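PDB 4DUN: putative phenazine biosynthesis PhzC/PhzF protein from Clostridium difficile, which probably acts as an isomerase of the PhzF family. Local coordinates for residues D140-R145 with I211-E216; S205-L210 with G233-E238; E238-K241 with V245-S248; V188-C193 with D197-V202. All coordinates share one frame; numbering follows the deposited sequence.

Interaction 1: D140-R145 with I211-E216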
loop_
_atom_site.group_PDB
_atom_site.type_symbol
_atom_site.label_atom_id
_atom_site.label_comp_id
_atom_site.label_asym_id
_atom_site.label_seq_id
_atom_site.Cartn_x
_atom_site.Cartn_y
_atom_site.Cartn_z
ATOM N N ASP A 140 1.680 -16.268 -31.460
ATOM C CA ASP A 140 1.725 -15.050 -32.278
ATOM C C ASP A 140 2.070 -13.842 -31.405
ATOM O O ASP A 140 1.898 -13.874 -30.180
ATOM C CB ASP A 140 0.364 -14.820 -32.981
ATOM C CG ASP A 140 0.045 -15.792 -34.109
ATOM O OD1 ASP A 140 0.725 -15.730 -35.159
ATOM O OD2 ASP A 140 -0.908 -16.591 -33.955
ATOM N N VAL A 141 2.549 -12.769 -32.043
ATOM C CA VAL A 141 2.923 -11.516 -31.372
ATOM C C VAL A 141 2.217 -10.359 -32.093
ATOM O O VAL A 141 2.306 -10.269 -33.317
ATOM C CB VAL A 141 4.470 -11.311 -31.325
ATOM C CG1 VAL A 141 4.827 -10.005 -30.628
ATOM C CG2 VAL A 141 5.177 -12.482 -30.639
ATOM N N TYR A 142 1.512 -9.492 -31.339
ATOM C CA TYR A 142 0.808 -8.322 -31.882
ATOM C C TYR A 142 1.302 -7.063 -31.181
ATOM O O TYR A 142 1.846 -7.127 -30.067
ATOM C CB TYR A 142 -0.721 -8.463 -31.774
ATOM C CG TYR A 142 -1.276 -9.456 -32.769
ATOM C CD1 TYR A 142 -1.180 -10.832 -32.543
ATOM C CD2 TYR A 142 -1.898 -9.026 -33.938
ATOM C CE1 TYR A 142 -1.648 -11.752 -33.481
ATOM C CE2 TYR A 142 -2.393 -9.937 -34.871
ATOM C CZ TYR A 142 -2.262 -11.298 -34.639
ATOM O OH TYR A 142 -2.756 -12.198 -35.553
ATOM N N SER A 143 1.159 -5.920 -31.853
ATOM C CA SER A 143 1.713 -4.684 -31.328
ATOM C C SER A 143 0.740 -3.536 -31.379
ATOM O O SER A 143 0.010 -3.367 -32.356
ATOM C CB SER A 143 2.973 -4.320 -32.118
ATOM O OG SER A 143 3.596 -3.118 -31.688
ATOM N N SER A 144 0.739 -2.725 -30.308
ATOM C CA SER A 144 -0.044 -1.489 -30.142
ATOM C C SER A 144 0.690 -0.656 -29.087
ATOM O O SER A 144 1.922 -0.678 -29.081
ATOM C CB SER A 144 -1.490 -1.800 -29.757
ATOM O OG SER A 144 -2.287 -0.626 -29.656
ATOM N N ARG A 145 -0.023 0.051 -28.187
ATOM C CA ARG A 145 0.605 0.806 -27.084
ATOM C C ARG A 145 1.394 -0.223 -26.230
ATOM O O ARG A 145 2.533 0.016 -25.822
ATOM C CB ARG A 145 -0.472 1.513 -26.249
ATOM C CG ARG A 145 0.081 2.263 -25.035
ATOM C CD ARG A 145 -0.993 2.561 -24.012
ATOM N NE ARG A 145 -1.501 1.343 -23.371
ATOM C CZ ARG A 145 -2.545 1.316 -22.552
ATOM N NH1 ARG A 145 -2.952 0.168 -22.027
ATOM N NH2 ARG A 145 -3.181 2.437 -22.238
ATOM N N ILE A 211 -10.419 -6.806 -27.565
ATOM C CA ILE A 211 -11.792 -6.968 -28.070
ATOM C C ILE A 211 -11.783 -7.124 -29.614
ATOM O O ILE A 211 -12.283 -8.160 -30.058
ATOM C CB ILE A 211 -12.756 -5.866 -27.593
ATOM C CG1 ILE A 211 -12.977 -5.973 -26.042
ATOM C CG2 ILE A 211 -14.080 -5.914 -28.371
ATOM C CD1 ILE A 211 -13.713 -4.756 -25.431
ATOM N N PRO A 212 -11.240 -6.188 -30.455
ATOM C CA PRO A 212 -11.268 -6.431 -31.914
ATOM C C PRO A 212 -10.513 -7.699 -32.285
ATOM O O PRO A 212 -10.955 -8.427 -33.174
ATOM C CB PRO A 212 -10.594 -5.183 -32.515
ATOM C CG PRO A 212 -9.808 -4.577 -31.376
ATOM C CD PRO A 212 -10.629 -4.877 -30.147
ATOM N N TYR A 213 -9.406 -7.978 -31.605
ATOM C CA TYR A 213 -8.659 -9.188 -31.920
ATOM C C TYR A 213 -9.415 -10.495 -31.669
ATOM O O TYR A 213 -9.483 -11.338 -32.547
ATOM C CB TYR A 213 -7.324 -9.238 -31.174
ATOM C CG TYR A 213 -6.642 -10.562 -31.390
ATOM C CD1 TYR A 213 -5.917 -10.808 -32.542
ATOM C CD2 TYR A 213 -6.783 -11.586 -30.478
ATOM C CE1 TYR A 213 -5.321 -12.039 -32.760
ATOM C CE2 TYR A 213 -6.199 -12.808 -30.683
ATOM C CZ TYR A 213 -5.465 -13.039 -31.824
ATOM O OH TYR A 213 -4.891 -14.276 -32.016
ATOM N N TRP A 214 -10.037 -10.635 -30.503
ATOM C CA TRP A 214 -10.799 -11.845 -30.203
ATOM C C TRP A 214 -12.154 -11.851 -30.905
ATOM O O TRP A 214 -12.645 -12.932 -31.253
ATOM C CB TRP A 214 -10.929 -12.054 -28.693
ATOM C CG TRP A 214 -9.641 -12.509 -28.063
ATOM C CD1 TRP A 214 -8.816 -11.782 -27.253
ATOM C CD2 TRP A 214 -9.006 -13.786 -28.243
ATOM N NE1 TRP A 214 -7.743 -12.550 -26.860
ATOM C CE2 TRP A 214 -7.813 -13.769 -27.485
ATOM C CE3 TRP A 214 -9.333 -14.944 -28.970
ATOM C CZ2 TRP A 214 -6.946 -14.862 -27.434
ATOM C CZ3 TRP A 214 -8.465 -16.023 -28.926
ATOM C CH2 TRP A 214 -7.304 -15.990 -28.140
ATOM N N SER A 215 -12.737 -10.656 -31.166
ATOM C CA SER A 215 -13.984 -10.574 -31.931
ATOM C C SER A 215 -13.820 -11.230 -33.315
ATOM O O SER A 215 -14.703 -11.978 -33.726
ATOM C CB SER A 215 -14.423 -9.125 -32.114
ATOM O OG SER A 215 -15.576 -9.069 -32.937
ATOM N N GLU A 216 -12.696 -10.955 -34.002
ATOM C CA GLU A 216 -12.388 -11.500 -35.319
ATOM C C GLU A 216 -12.117 -13.017 -35.240
ATOM O O GLU A 216 -12.639 -13.777 -36.060
ATOM C CB GLU A 216 -11.187 -10.750 -35.937
ATOM C CG GLU A 216 -10.785 -11.200 -37.340
ATOM C CD GLU A 216 -11.874 -11.218 -38.398
ATOM O OE1 GLU A 216 -11.974 -12.237 -39.120
ATOM O OE2 GLU A 216 -12.629 -10.223 -38.507
HETATM O O HOH W 1 -3.395 -14.657 -33.973
#
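Y142 and Y213 meet because their first torsions swing the two rings toward each other from two segments of the chain. In Y142, CG stands anti to the carbonyl carbon (chi1 -73°) and the ring leans out from strand 140-143, whereas in Y213 the ring carbon is anti to the backbone N (chi1 174°) and extends from helix 207-218 toward the strand. This is strand-on-helix packing in a fold of the diaminopimelate epimerase type, where curled strands wrap a helix, and the backbones stay well apart, with the CA atoms of Y142 and Y213 separated by 9.5 Å. The two long, flat tyrosines span this gap between them. The rings form a T-shaped (edge-to-face) pair, the edge of Y213 directed at one face of Y142, with centroids 5.0 Å apart and planes at 59°. The touching is concentrated in one atom: CE1 of Y213 lies 3.7 Å from CZ of Y142, and also approaches CE1 and OH of that residue. On the helix itself, CE2 of Y213 sits 3.7 Å above the plane of the W214 ring, over its centre, so the tyrosine is steadied from within its own segment; W214 in turn stacks on F187. The phenol ends are polar and come together at a single water instead of at each other. That water lies 3.0 Å from OH of Y142 and a short, doubtful 2.5 Å from OH of Y213, and it also donates a weak hydrogen bond to OD2 of D140, 3.2 Å away.

Interaction 2: S205-L210 with G233-E238. With SO4 (sulfate ion), chain B.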
loop_
_atom_site.group_PDB
_atom_site.type_symbol
_atom_site.label_atom_id
_atom_site.label_comp_id
_atom_site.label_asym_id
_atom_site.label_seq_id
_atom_site.Cartn_x
_atom_site.Cartn_y
_atom_site.Cartn_z
ATOM N N SER A 205 -8.044 -0.559 -20.622
ATOM C CA SER A 205 -7.509 -0.074 -21.915
ATOM C C SER A 205 -6.865 -1.162 -22.799
ATOM O O SER A 205 -6.880 -1.012 -24.022
ATOM C CB SER A 205 -6.533 1.079 -21.718
ATOM O OG SER A 205 -5.444 0.730 -20.883
ATOM N N SER A 206 -6.337 -2.254 -22.215
ATOM C CA SER A 206 -5.832 -3.388 -23.009
ATOM C C SER A 206 -6.980 -3.988 -23.861
ATOM O O SER A 206 -6.740 -4.516 -24.950
ATOM C CB SER A 206 -5.273 -4.459 -22.079
ATOM O OG SER A 206 -6.287 -4.876 -21.173
ATOM N N HIS A 207 -8.235 -3.856 -23.375
ATOM C CA HIS A 207 -9.396 -4.400 -24.077
ATOM C C HIS A 207 -9.715 -3.588 -25.354
ATOM O O HIS A 207 -10.411 -4.108 -26.225
ATOM C CB HIS A 207 -10.597 -4.592 -23.130
ATOM C CG HIS A 207 -10.317 -5.688 -22.139
ATOM N ND1 HIS A 207 -9.544 -5.459 -21.021
ATOM C CD2 HIS A 207 -10.577 -7.019 -22.220
ATOM C CE1 HIS A 207 -9.401 -6.639 -20.428
ATOM N NE2 HIS A 207 -10.032 -7.601 -21.098
ATOM N N CYS A 208 -9.092 -2.392 -25.544
ATOM C CA CYS A 208 -9.169 -1.663 -26.826
ATOM C C CYS A 208 -8.584 -2.511 -27.953
ATOM O O CYS A 208 -9.041 -2.413 -29.085
ATOM C CB CYS A 208 -8.442 -0.331 -26.732
ATOM S SG CYS A 208 -9.236 0.825 -25.607
ATOM N N ASN A 209 -7.543 -3.303 -27.642
ATOM C CA ASN A 209 -6.898 -4.213 -28.586
ATOM C C ASN A 209 -7.482 -5.607 -28.516
ATOM O O ASN A 209 -7.637 -6.248 -29.549
ATOM C CB ASN A 209 -5.396 -4.347 -28.308
ATOM C CG ASN A 209 -4.596 -3.078 -28.170
ATOM O OD1 ASN A 209 -3.748 -2.985 -27.288
ATOM N ND2 ASN A 209 -4.760 -2.117 -29.081
ATOM N N LEU A 210 -7.704 -6.124 -27.293
ATOM C CA LEU A 210 -8.118 -7.513 -27.113
ATOM C C LEU A 210 -9.492 -7.777 -27.686
ATOM O O LEU A 210 -9.693 -8.840 -28.280
ATOM C CB LEU A 210 -8.057 -7.940 -25.626
ATOM C CG LEU A 210 -6.649 -7.988 -25.003
ATOM C CD1 LEU A 210 -6.738 -8.207 -23.487
ATOM C CD2 LEU A 210 -5.745 -9.081 -25.675
ATOM N N GLY A 233 -10.190 -10.259 -12.429
ATOM C CA GLY A 233 -11.219 -9.346 -12.902
ATOM C C GLY A 233 -12.081 -9.948 -13.982
ATOM O O GLY A 233 -11.652 -10.861 -14.682
ATOM N N ILE A 234 -13.318 -9.461 -14.074
ATOM C CA ILE A 234 -14.268 -9.860 -15.105
ATOM C C ILE A 234 -14.640 -8.602 -15.865
ATOM O O ILE A 234 -14.991 -7.593 -15.250
ATOM C CB ILE A 234 -15.506 -10.600 -14.530
ATOM C CG1 ILE A 234 -15.102 -11.940 -13.823
ATOM C CG2 ILE A 234 -16.572 -10.812 -15.620
ATOM C CD1 ILE A 234 -14.553 -13.105 -14.785
ATOM N N ILE A 235 -14.532 -8.665 -17.201
ATOM C CA ILE A 235 -14.804 -7.532 -18.081
ATOM C C ILE A 235 -15.822 -7.924 -19.124
ATOM O O ILE A 235 -15.587 -8.873 -19.888
ATOM C CB ILE A 235 -13.504 -7.010 -18.782
ATOM C CG1 ILE A 235 -12.316 -6.805 -17.794
ATOM C CG2 ILE A 235 -13.810 -5.724 -19.580
ATOM C CD1 ILE A 235 -11.440 -8.106 -17.540
ATOM N N GLN A 236 -16.935 -7.191 -19.170
ATOM C CA GLN A 236 -17.968 -7.373 -20.198
ATOM C C GLN A 236 -17.505 -6.559 -21.391
ATOM O O GLN A 236 -17.151 -5.379 -21.225
ATOM C CB GLN A 236 -19.378 -6.942 -19.724
ATOM C CG GLN A 236 -19.870 -7.588 -18.427
ATOM C CD GLN A 236 -19.869 -9.095 -18.445
ATOM O OE1 GLN A 236 -20.201 -9.745 -19.448
ATOM N NE2 GLN A 236 -19.478 -9.685 -17.328
ATOM N N CYS A 237 -17.464 -7.195 -22.565
ATOM C CA CYS A 237 -16.909 -6.655 -23.805
ATOM C C CYS A 237 -17.923 -6.635 -24.900
ATOM O O CYS A 237 -18.619 -7.634 -25.108
ATOM C CB CYS A 237 -15.716 -7.498 -24.242
ATOM S SG CYS A 237 -14.351 -7.524 -23.060
ATOM N N GLU A 238 -17.976 -5.535 -25.662
ATOM C CA GLU A 238 -18.890 -5.421 -26.797
ATOM C C GLU A 238 -18.302 -4.537 -27.886
ATOM O O GLU A 238 -17.837 -3.428 -27.605
ATOM C CB GLU A 238 -20.267 -4.897 -26.361
ATOM C CG GLU A 238 -21.284 -4.838 -27.491
ATOM C CD GLU A 238 -22.689 -4.383 -27.148
ATOM O OE1 GLU A 238 -22.995 -4.214 -25.946
ATOM O OE2 GLU A 238 -23.491 -4.205 -28.093
HETATM S S SO4 B . -7.625 1.445 -17.851
HETATM O O1 SO4 B . -6.925 2.561 -17.234
HETATM O O2 SO4 B . -8.622 1.907 -18.842
HETATM O O3 SO4 B . -6.637 0.643 -18.506
HETATM O O4 SO4 B . -8.327 0.702 -16.818
#
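H207 is pressed against I235 and C237, its imidazole set against the side chains of strand 233-238. I235 comes over one face of the ring: its CG1 lies 4.3 Å from the ring centroid and 28° off the normal, an off-centre CH-pi contact, while CD1 touches CE1 of H207 at 3.8 Å. C237 approaches more obliquely, its SG 3.9 Å from CD2 of H207, a slanted sulfur-aromatic contact. A branched isoleucine and a small, polarisable thiol suit a buried, flat ring, the first by spreading methyl and methylene groups across the face and the second by fitting beside it. The opposite face of the imidazole is taken by L210, whose CD1 is 4.1 Å above the ring plane, so the ring is clamped between strand and helix. Here the beginning of helix 207-218 packs on a curled sheet, as expected of the diaminopimelate epimerase type of fold, and I247 of the adjoining strand also touches both H207 and I235. Further out, ND1 of H207 is hydrogen-bonded to the carbonyl of T203, which fixes the rotation of the imidazole. The first turn of the helix is held by the carbonyl O of S206, which accepts from both N209 N and L210 N. Just ahead of it, S205 binds a sulfate ion, probably from the crystallisation liquor: chi1 (58°) sets OG between its own backbone N and carbonyl carbon, and both OG and N reach O3 of the sulfate, from 2.7 Å (OG) and 2.8 Å (N). The backbone N atoms of G73 and G204 also bind this sulfate.

Interaction 3: E238-K241 with V245-S248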
loop_
_atom_site.group_PDB
_atom_site.type_symbol
_atom_site.label_atom_id
_atom_site.label_comp_id
_atom_site.label_asym_id
_atom_site.label_seq_id
_atom_site.Cartn_x
_atom_site.Cartn_y
_atom_site.Cartn_z
ATOM N N GLU A 238 -17.976 -5.535 -25.662
ATOM C CA GLU A 238 -18.890 -5.421 -26.797
ATOM C C GLU A 238 -18.302 -4.537 -27.886
ATOM O O GLU A 238 -17.837 -3.428 -27.605
ATOM C CB GLU A 238 -20.267 -4.897 -26.361
ATOM C CG GLU A 238 -21.284 -4.838 -27.491
ATOM C CD GLU A 238 -22.689 -4.383 -27.148
ATOM O OE1 GLU A 238 -22.995 -4.214 -25.946
ATOM O OE2 GLU A 238 -23.491 -4.205 -28.093
ATOM N N VAL A 239 -18.376 -5.025 -29.142
ATOM C CA VAL A 239 -17.925 -4.312 -30.342
ATOM C C VAL A 239 -19.102 -3.416 -30.712
ATOM O O VAL A 239 -20.217 -3.927 -30.925
ATOM C CB VAL A 239 -17.518 -5.252 -31.513
ATOM C CG1 VAL A 239 -17.119 -4.453 -32.752
ATOM C CG2 VAL A 239 -16.408 -6.205 -31.109
ATOM N N LEU A 240 -18.873 -2.102 -30.772
ATOM C CA LEU A 240 -19.917 -1.147 -31.152
ATOM C C LEU A 240 -19.725 -0.718 -32.638
ATOM O O LEU A 240 -18.760 -1.135 -33.271
ATOM C CB LEU A 240 -19.983 0.039 -30.168
ATOM C CG LEU A 240 -20.279 -0.336 -28.686
ATOM C CD1 LEU A 240 -20.367 0.901 -27.802
ATOM C CD2 LEU A 240 -21.593 -1.154 -28.537
ATOM N N LYS A 241 -20.677 0.040 -33.204
ATOM C CA LYS A 241 -20.737 0.380 -34.634
ATOM C C LYS A 241 -19.629 1.293 -35.231
ATOM O O LYS A 241 -19.157 1.014 -36.341
ATOM C CB LYS A 241 -22.093 1.034 -34.946
ATOM C CG LYS A 241 -23.242 0.038 -35.027
ATOM C CD LYS A 241 -24.582 0.740 -35.184
ATOM C CE LYS A 241 -25.734 -0.227 -35.058
ATOM N NZ LYS A 241 -27.046 0.463 -35.151
ATOM N N VAL A 245 -15.541 0.352 -28.725
ATOM C CA VAL A 245 -15.817 -0.835 -27.937
ATOM C C VAL A 245 -16.408 -0.406 -26.602
ATOM O O VAL A 245 -16.100 0.683 -26.103
ATOM C CB VAL A 245 -14.569 -1.761 -27.745
ATOM C CG1 VAL A 245 -14.046 -2.323 -29.081
ATOM C CG2 VAL A 245 -13.451 -1.053 -26.986
ATOM N N LYS A 246 -17.261 -1.259 -26.019
ATOM C CA LYS A 246 -17.800 -1.006 -24.700
ATOM C C LYS A 246 -17.123 -1.969 -23.721
ATOM O O LYS A 246 -17.041 -3.178 -23.988
ATOM C CB LYS A 246 -19.331 -1.168 -24.673
ATOM C CG LYS A 246 -19.952 -0.683 -23.360
ATOM C CD LYS A 246 -21.426 -1.102 -23.218
ATOM C CE LYS A 246 -22.385 -0.284 -24.042
ATOM N NZ LYS A 246 -23.789 -0.726 -23.817
ATOM N N ILE A 247 -16.594 -1.415 -22.628
ATOM C CA ILE A 247 -15.940 -2.143 -21.543
ATOM C C ILE A 247 -16.788 -1.890 -20.305
ATOM O O ILE A 247 -17.042 -0.728 -19.970
ATOM C CB ILE A 247 -14.460 -1.674 -21.438
ATOM C CG1 ILE A 247 -13.662 -2.394 -22.559
ATOM C CG2 ILE A 247 -13.824 -1.954 -20.050
ATOM C CD1 ILE A 247 -12.766 -1.530 -23.346
ATOM N N SER A 248 -17.271 -2.977 -19.657
ATOM C CA SER A 248 -18.126 -2.824 -18.483
ATOM C C SER A 248 -17.656 -3.680 -17.342
ATOM O O SER A 248 -17.117 -4.775 -17.554
ATOM C CB SER A 248 -19.580 -3.179 -18.803
ATOM O OG SER A 248 -20.069 -2.519 -19.958
#
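The beta hairpin formed by strands 233-239 and 244-259 is tied near its turn by E238 and K246, an antiparallel hydrogen-bonded pair. Two backbone bonds join them: K246 N donates to E238 O at 2.7 Å and nearly straight (170°), while E238 N donates to K246 O at 3.0 Å with a more bent angle of 142°. The same E238 carbonyl also receives a CA-H...O contact from V245, its O lying 3.3 Å from V245 CA. V239 and V245 form the next, non-hydrogen-bonded pair, their side chains on the face that packs against I211 of helix 207-218, where compact valines fit against the helix, V245 buried and V239 partly so.

On the other face E238 and K246 run side by side in the same direction, both with CG anti to the backbone N. A bend at chi3 (-77°) turns the end of the lysine, leaving NZ 4.2 Å from E238 OE1, beyond a salt bridge though the charges probably attract; the glutamate was modelled in two positions, so this distance is uncertain. NZ also has a long, weak ion pair with E113. L240 slants across the lysine stem, its CD1 3.9 Å from K246 CB, giving it an apolar neighbour, and also touches I115. The result is a two-stranded antiparallel hairpin with valines facing helix 207-218, and E238 and K246 on the other face.

Interaction 4: V188-C193 with D197-V202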
loop_
_atom_site.group_PDB
_atom_site.type_symbol
_atom_site.label_atom_id
_atom_site.label_comp_id
_atom_site.label_asym_id
_atom_site.label_seq_id
_atom_site.Cartn_x
_atom_site.Cartn_y
_atom_site.Cartn_z
ATOM N N VAL A 188 -8.945 -14.609 -22.064
ATOM C CA VAL A 188 -8.310 -14.238 -20.813
ATOM C C VAL A 188 -7.067 -13.454 -21.104
ATOM O O VAL A 188 -6.508 -13.570 -22.201
ATOM C CB VAL A 188 -7.983 -15.473 -19.909
ATOM C CG1 VAL A 188 -9.248 -16.209 -19.471
ATOM C CG2 VAL A 188 -6.990 -16.437 -20.586
ATOM N N SER A 189 -6.594 -12.709 -20.114
ATOM C CA SER A 189 -5.327 -11.970 -20.234
ATOM C C SER A 189 -4.761 -11.656 -18.860
ATOM O O SER A 189 -5.433 -11.822 -17.848
ATOM C CB SER A 189 -5.478 -10.681 -21.047
ATOM O OG SER A 189 -6.196 -9.688 -20.322
ATOM N N ARG A 190 -3.491 -11.310 -18.844
ATOM C CA ARG A 190 -2.755 -10.789 -17.703
ATOM C C ARG A 190 -1.935 -9.625 -18.245
ATOM O O ARG A 190 -1.464 -9.679 -19.388
ATOM C CB ARG A 190 -1.899 -11.841 -16.999
ATOM C CG ARG A 190 -2.739 -12.864 -16.221
ATOM C CD ARG A 190 -1.892 -14.013 -15.761
ATOM N NE ARG A 190 -0.986 -13.610 -14.690
ATOM C CZ ARG A 190 0.071 -14.308 -14.296
ATOM N NH1 ARG A 190 0.377 -15.466 -14.892
ATOM N NH2 ARG A 190 0.833 -13.862 -13.309
ATOM N N TYR A 191 -1.831 -8.556 -17.462
ATOM C CA TYR A 191 -1.150 -7.336 -17.887
ATOM C C TYR A 191 -0.026 -7.019 -16.905
ATOM O O TYR A 191 -0.274 -6.883 -15.708
ATOM C CB TYR A 191 -2.175 -6.180 -17.969
ATOM C CG TYR A 191 -1.636 -4.892 -18.547
ATOM C CD1 TYR A 191 -0.916 -3.998 -17.760
ATOM C CD2 TYR A 191 -1.967 -4.495 -19.839
ATOM C CE1 TYR A 191 -0.446 -2.786 -18.282
ATOM C CE2 TYR A 191 -1.497 -3.293 -20.375
ATOM C CZ TYR A 191 -0.737 -2.440 -19.591
ATOM O OH TYR A 191 -0.282 -1.252 -20.109
ATOM N N PHE A 192 1.197 -6.874 -17.415
ATOM C CA PHE A 192 2.379 -6.608 -16.596
ATOM C C PHE A 192 2.930 -5.205 -16.842
ATOM O O PHE A 192 3.085 -4.777 -17.997
ATOM C CB PHE A 192 3.469 -7.679 -16.854
ATOM C CG PHE A 192 2.934 -9.079 -16.611
ATOM C CD1 PHE A 192 2.758 -9.560 -15.317
ATOM C CD2 PHE A 192 2.560 -9.893 -17.676
ATOM C CE1 PHE A 192 2.211 -10.832 -15.089
ATOM C CE2 PHE A 192 2.008 -11.159 -17.448
ATOM C CZ PHE A 192 1.849 -11.622 -16.153
ATOM N N CYS A 193 3.231 -4.499 -15.726
ATOM C CA CYS A 193 3.772 -3.140 -15.685
ATOM C C CYS A 193 5.237 -3.229 -15.243
ATOM O O CYS A 193 5.516 -3.235 -14.031
ATOM C CB CYS A 193 2.945 -2.263 -14.748
ATOM S SG CYS A 193 1.159 -2.399 -15.002
ATOM N N ASP A 197 7.075 -2.770 -11.502
ATOM C CA ASP A 197 7.428 -4.085 -10.919
ATOM C C ASP A 197 6.145 -4.791 -10.399
ATOM O O ASP A 197 6.135 -5.385 -9.318
ATOM C CB ASP A 197 8.468 -3.941 -9.785
ATOM C CG ASP A 197 9.921 -3.965 -10.210
ATOM O OD1 ASP A 197 10.344 -4.969 -10.821
ATOM O OD2 ASP A 197 10.660 -3.016 -9.852
ATOM N N SER A 198 5.046 -4.677 -11.155
ATOM C CA SER A 198 3.781 -5.231 -10.690
ATOM C C SER A 198 2.908 -5.724 -11.817
ATOM O O SER A 198 3.064 -5.330 -12.981
ATOM C CB SER A 198 3.017 -4.172 -9.893
ATOM O OG SER A 198 2.703 -3.059 -10.711
ATOM N N GLU A 199 1.971 -6.592 -11.452
ATOM C CA GLU A 199 0.960 -7.096 -12.370
ATOM C C GLU A 199 -0.322 -6.310 -12.118
ATOM O O GLU A 199 -0.773 -6.208 -10.982
ATOM C CB GLU A 199 0.751 -8.601 -12.186
ATOM C CG GLU A 199 -0.439 -9.105 -12.977
ATOM C CD GLU A 199 -0.689 -10.594 -12.885
ATOM O OE1 GLU A 199 0.006 -11.285 -12.107
ATOM O OE2 GLU A 199 -1.607 -11.066 -13.587
ATOM N N ASP A 200 -0.894 -5.729 -13.167
ATOM C CA ASP A 200 -2.111 -4.935 -13.004
ATOM C C ASP A 200 -3.305 -5.869 -12.698
ATOM O O ASP A 200 -3.519 -6.825 -13.437
ATOM C CB ASP A 200 -2.360 -4.164 -14.302
ATOM C CG ASP A 200 -3.225 -2.932 -14.184
ATOM O OD1 ASP A 200 -3.443 -2.447 -13.028
ATOM O OD2 ASP A 200 -3.632 -2.412 -15.229
ATOM N N PRO A 201 -4.056 -5.643 -11.596
ATOM C CA PRO A 201 -5.190 -6.536 -11.276
ATOM C C PRO A 201 -6.224 -6.628 -12.412
ATOM O O PRO A 201 -6.615 -7.733 -12.783
ATOM C CB PRO A 201 -5.784 -5.904 -10.011
ATOM C CG PRO A 201 -4.586 -5.223 -9.364
ATOM C CD PRO A 201 -3.887 -4.610 -10.555
ATOM N N VAL A 202 -6.679 -5.485 -12.944
ATOM C CA VAL A 202 -7.656 -5.421 -14.047
ATOM C C VAL A 202 -7.314 -4.207 -14.895
ATOM O O VAL A 202 -7.132 -3.114 -14.352
ATOM C CB VAL A 202 -9.166 -5.386 -13.643
ATOM C CG1 VAL A 202 -10.043 -5.785 -14.833
ATOM C CG2 VAL A 202 -9.471 -6.290 -12.453
HETATM O O HOH W 2 -3.031 -9.098 -14.946
#
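From Y191 to C193 the strand runs antiparallel to S198-D200; the axes of 188-193 and 198-200 approach to 4.6 Å, with chain directions 138° apart. C193 N donates to S198 O and S198 N to C193 O; D197 and S198 both face C193 in a G1 beta bulge, D197 taking a positive phi (55°). D200 N donates to Y191 O. A water bridges the strands, accepting from Y191 N and donating to D200 O and to E199 OE2.

R190 grips E199 side-on in a two-bonded salt bridge. NE reaches OE2 at 2.8 Å and 172°, and NH2 reaches OE1 at 3.0 Å; both acceptors lie in the guanidinium plane, yet each oxygen is met from above the carboxylate plane. A long, extended glutamate suits this reach, and its stem rests along F192, whose CD1 is 3.8 Å from E199 CB. F192 CZ in turn lies 3.6 Å above one face of the guanidinium. On the other side of the hairpin, D200 CB packs 3.8 Å from Y191 CD1, with C193 SG close by. D200 OD2 is hydrogen-bonded to T203, and the D200 side chain is about 6 Å from that of E47, the predicted active-site residue, and about 4 Å from a nickel ion. Strand 187-193 itself runs between strands 176-181 and 222-227, while Y164 of helix 164-167 packs on F192 and E199.

Interactions 1 and 2 use successive parts of helix 207-218; interactions 3 and 4 are hairpin contacts near it. Interaction 4 comes within the chain loop closed by interaction 1, and its strand 198-200 leads into the helix. The centres of interactions 1 and 2 are 11 Å apart, and R145 with S205 ties them. Interactions 2 and 3 share E238 and lie 9 Å apart on neighbouring strands, 233-239 and 244-259; I211 of interaction 1 packs on both. Interaction 4 lies 13 Å from interaction 2 and 21 Å from interaction 3. Helix 207-218 thus follows strand 198-200 in the chain and touches strands 233-239 and 244-259, while interaction 4 alone is near the predicted active-site residue.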